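Local coordinates for phosphatidylethanolamine-binding protein, putative (Plasmodium falciparum, PDB 2R77), which probably binds phosphatidylethanolamine and may regulate protein kinases, at residues V87-D92 / H108-G113. Sequence-based numbering, arbitrary orientation.
Sequences VLFMVD and HWVVSG
H108 gives its backbone N to M90 O at 2.7 Å. Its CB is directed at the partner strand, where the methyl end of M90, turned back by a bend at chi3 (95°), brings CE to 3.5 Å from H108 CB. Farther out, D92 CB lies obliquely against the imidazole, 3.7 Å from H108 NE2. Both imidazole nitrogens bond elsewhere, ND1 to V134 O and NE2 to K172 NZ; the same lysine forms a salt bridge with D92, whose OD2 also bonds H145, so one lysine ties together acid and histidine from adjacent strands, a grouping consistent with the ligand pocket of PEBP proteins. W109 N makes a second, weak bond to M90 O, and because H108 and W109 thus both face M90 the pairing contains a classic beta bulge. Beyond it the hairpin of strands 84-95 and 104-114 runs regularly antiparallel at the middle of the five-stranded sheet of this PEBP-family fold, with strands 128-131 and 148-155 flanking it. W109 O accepts M90 N, and the indole shares a face of the sheet with L88 and M90. With CG anti to the backbone N (chi1 -174°), the ring extends past M90 CB, which sits at its edge, to L88; there L88 CD2 rests over one face in a CH-pi contact, 3.9 Å from the centroid of the six-membered ring. V110 returns to the other face beside F89, its CG2 3.6 Å from F89 CD1, while its CG1 reaches V87 CG1. V111 and L88 exchange two nearly straight backbone bonds, L88 N to V111 O at 2.8 Å and V111 N to L88 O at 2.9 Å. At S112, OG touches V87 CG2 and is hydrogen-bonded to K159 O.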
ATOM      1  N   VAL A  87      -2.775  -7.395   6.549  1.00 14.86           N
ATOM      2  CA  VAL A  87      -3.610  -6.421   5.867  1.00 14.28           C
ATOM      3  C   VAL A  87      -2.710  -5.784   4.825  1.00 13.81           C
ATOM      4  O   VAL A  87      -1.584  -5.401   5.128  1.00 13.86           O
ATOM      5  CB  VAL A  87      -4.128  -5.338   6.809  1.00 13.99           C
ATOM      6  CG1 VAL A  87      -5.031  -4.358   6.041  1.00 14.36           C
ATOM      7  CG2 VAL A  87      -4.890  -5.987   7.977  1.00 15.92           C
ATOM      8  N   LEU A  88      -3.211  -5.722   3.595  1.00 13.66           N
ATOM      9  CA  LEU A  88      -2.506  -5.066   2.490  1.00 13.68           C
ATOM     10  C   LEU A  88      -3.237  -3.779   2.134  1.00 13.05           C
ATOM     11  O   LEU A  88      -4.446  -3.793   1.919  1.00 13.31           O
ATOM     12  CB  LEU A  88      -2.428  -5.980   1.240  1.00 13.83           C
ATOM     13  CG  LEU A  88      -1.706  -5.457  -0.017  1.00 15.36           C
ATOM     14  CD1 LEU A  88      -1.294  -6.577  -0.961  1.00 18.63           C
ATOM     15  CD2 LEU A  88      -2.634  -4.502  -0.752  1.00 18.88           C
ATOM     16  N   PHE A  89      -2.476  -2.689   2.068  1.00 13.41           N
ATOM     17  CA  PHE A  89      -3.006  -1.397   1.611  1.00 12.61           C
ATOM     18  C   PHE A  89      -2.276  -1.046   0.301  1.00 12.74           C
ATOM     19  O   PHE A  89      -1.046  -1.163   0.226  1.00 12.96           O
ATOM     20  CB  PHE A  89      -2.616  -0.269   2.580  1.00 12.75           C
ATOM     21  CG  PHE A  89      -3.215  -0.373   3.972  1.00 12.92           C
ATOM     22  CD1 PHE A  89      -4.325   0.415   4.322  1.00 12.04           C
ATOM     23  CD2 PHE A  89      -2.644  -1.201   4.945  1.00 12.91           C
ATOM     24  CE1 PHE A  89      -4.861   0.375   5.602  1.00 13.61           C
ATOM     25  CE2 PHE A  89      -3.196  -1.251   6.251  1.00 15.42           C
ATOM     26  CZ  PHE A  89      -4.320  -0.470   6.565  1.00 15.05           C
ATOM     27  N   MET A  90      -2.997  -0.550  -0.704  1.00 12.32           N
ATOM     28  CA  MET A  90      -2.312   0.202  -1.759  1.00 12.58           C
ATOM     29  C   MET A  90      -2.745   1.634  -1.601  1.00 11.12           C
ATOM     30  O   MET A  90      -3.945   1.906  -1.566  1.00 11.99           O
ATOM     31  CB  MET A  90      -2.661  -0.249  -3.183  1.00 12.62           C
ATOM     32  CG  MET A  90      -1.720   0.443  -4.212  1.00 15.20           C
ATOM     33  SD  MET A  90      -1.960  -0.082  -5.940  1.00 18.60           S
ATOM     34  CE  MET A  90      -3.080   1.163  -6.616  1.00 20.46           C
ATOM     35  N   VAL A  91      -1.765   2.537  -1.502  1.00 10.85           N
ATOM     36  CA  VAL A  91      -2.037   3.964  -1.263  0.50 10.82           C
ATOM     37  C   VAL A  91      -1.151   4.849  -2.105  1.00 10.88           C
ATOM     38  O   VAL A  91       0.029   4.542  -2.342  1.00 11.59           O
ATOM     39  CB  VAL A  91      -1.861   4.406   0.227  0.50 10.94           C
ATOM     40  CG1 VAL A  91      -2.788   3.626   1.151  0.50 13.29           C
ATOM     41  CG2 VAL A  91      -0.383   4.292   0.680  0.50  8.06           C
ATOM     42  N   ASP A  92      -1.741   5.944  -2.576  1.00 11.22           N
ATOM     43  CA  ASP A  92      -0.983   7.009  -3.247  1.00 11.65           C
ATOM     44  C   ASP A  92      -0.712   8.110  -2.210  1.00 11.77           C
ATOM     45  O   ASP A  92      -1.615   8.800  -1.810  1.00 11.83           O
ATOM     46  CB  ASP A  92      -1.820   7.581  -4.406  1.00 11.48           C
ATOM     47  CG  ASP A  92      -1.094   8.686  -5.149  1.00 13.01           C
ATOM     48  OD1 ASP A  92       0.049   9.053  -4.749  1.00 14.33           O
ATOM     49  OD2 ASP A  92      -1.682   9.183  -6.129  1.00 14.42           O
ATOM     50  N   HIS A 108      -6.211   3.273  -2.273  1.00 11.90           N
ATOM     51  CA  HIS A 108      -6.678   2.581  -3.471  1.00 11.94           C
ATOM     52  C   HIS A 108      -7.198   1.144  -3.277  1.00 12.39           C
ATOM     53  O   HIS A 108      -7.919   0.640  -4.137  1.00 12.32           O
ATOM     54  CB  HIS A 108      -5.566   2.574  -4.538  1.00 12.58           C
ATOM     55  CG  HIS A 108      -5.372   3.901  -5.202  1.00 12.88           C
ATOM     56  ND1 HIS A 108      -5.924   4.209  -6.431  1.00 13.07           N
ATOM     57  CD2 HIS A 108      -4.736   5.019  -4.782  1.00 12.08           C
ATOM     58  CE1 HIS A 108      -5.607   5.454  -6.746  1.00 14.54           C
ATOM     59  NE2 HIS A 108      -4.880   5.962  -5.768  1.00 12.27           N
ATOM     60  N   TRP A 109      -6.837   0.488  -2.164  1.00 11.66           N
ATOM     61  CA  TRP A 109      -7.120  -0.930  -2.029  1.00 13.22           C
ATOM     62  C   TRP A 109      -6.797  -1.331  -0.598  1.00 13.06           C
ATOM     63  O   TRP A 109      -5.749  -0.963  -0.070  1.00 13.25           O
ATOM     64  CB  TRP A 109      -6.251  -1.710  -3.039  1.00 12.48           C
ATOM     65  CG  TRP A 109      -6.505  -3.176  -3.143  1.00 13.76           C
ATOM     66  CD1 TRP A 109      -7.712  -3.846  -2.974  1.00 13.85           C
ATOM     67  CD2 TRP A 109      -5.553  -4.154  -3.540  1.00 12.61           C
ATOM     68  NE1 TRP A 109      -7.535  -5.198  -3.218  1.00 13.04           N
ATOM     69  CE2 TRP A 109      -6.224  -5.420  -3.549  1.00 14.01           C
ATOM     70  CE3 TRP A 109      -4.186  -4.105  -3.869  1.00 13.34           C
ATOM     71  CZ2 TRP A 109      -5.567  -6.611  -3.887  1.00 14.22           C
ATOM     72  CZ3 TRP A 109      -3.531  -5.296  -4.200  1.00 14.62           C
ATOM     73  CH2 TRP A 109      -4.225  -6.536  -4.192  1.00 13.39           C
ATOM     74  N   VAL A 110      -7.718  -2.037   0.050  1.00 13.58           N
ATOM     75  CA  VAL A 110      -7.422  -2.626   1.353  1.00 13.92           C
ATOM     76  C   VAL A 110      -7.975  -4.056   1.372  1.00 14.30           C
ATOM     77  O   VAL A 110      -9.181  -4.267   1.156  1.00 14.36           O
ATOM     78  CB  VAL A 110      -8.002  -1.804   2.535  1.00 14.13           C
ATOM     79  CG1 VAL A 110      -7.699  -2.482   3.898  1.00 13.64           C
ATOM     80  CG2 VAL A 110      -7.418  -0.379   2.560  1.00 13.74           C
ATOM     81  N   VAL A 111      -7.078  -5.003   1.615  1.00 14.54           N
ATOM     82  CA  VAL A 111      -7.453  -6.413   1.754  1.00 16.04           C
ATOM     83  C   VAL A 111      -6.957  -6.919   3.101  1.00 15.82           C
ATOM     84  O   VAL A 111      -5.774  -6.766   3.441  1.00 16.12           O
ATOM     85  CB  VAL A 111      -6.841  -7.309   0.644  1.00 16.71           C
ATOM     86  CG1 VAL A 111      -7.465  -8.726   0.697  1.00 15.88           C
ATOM     87  CG2 VAL A 111      -7.071  -6.733  -0.715  1.00 20.03           C
ATOM     88  N   SER A 112      -7.860  -7.541   3.850  1.00 16.10           N
ATOM     89  CA  SER A 112      -7.499  -8.123   5.133  1.00 16.32           C
ATOM     90  C   SER A 112      -7.738  -9.640   5.147  1.00 17.27           C
ATOM     91  O   SER A 112      -8.103 -10.245   4.124  1.00 17.03           O
ATOM     92  CB  SER A 112      -8.269  -7.413   6.240  1.00 16.81           C
ATOM     93  OG  SER A 112      -7.875  -7.818   7.538  1.00 17.53           O
ATOM     94  N   GLY A 113      -7.480 -10.253   6.301  1.00 17.57           N
ATOM     95  CA  GLY A 113      -7.756 -11.667   6.477  1.00 18.44           C
ATOM     96  C   GLY A 113      -6.783 -12.582   5.752  1.00 19.35           C
ATOM     97  O   GLY A 113      -7.067 -13.780   5.569  1.00 20.76           O
TER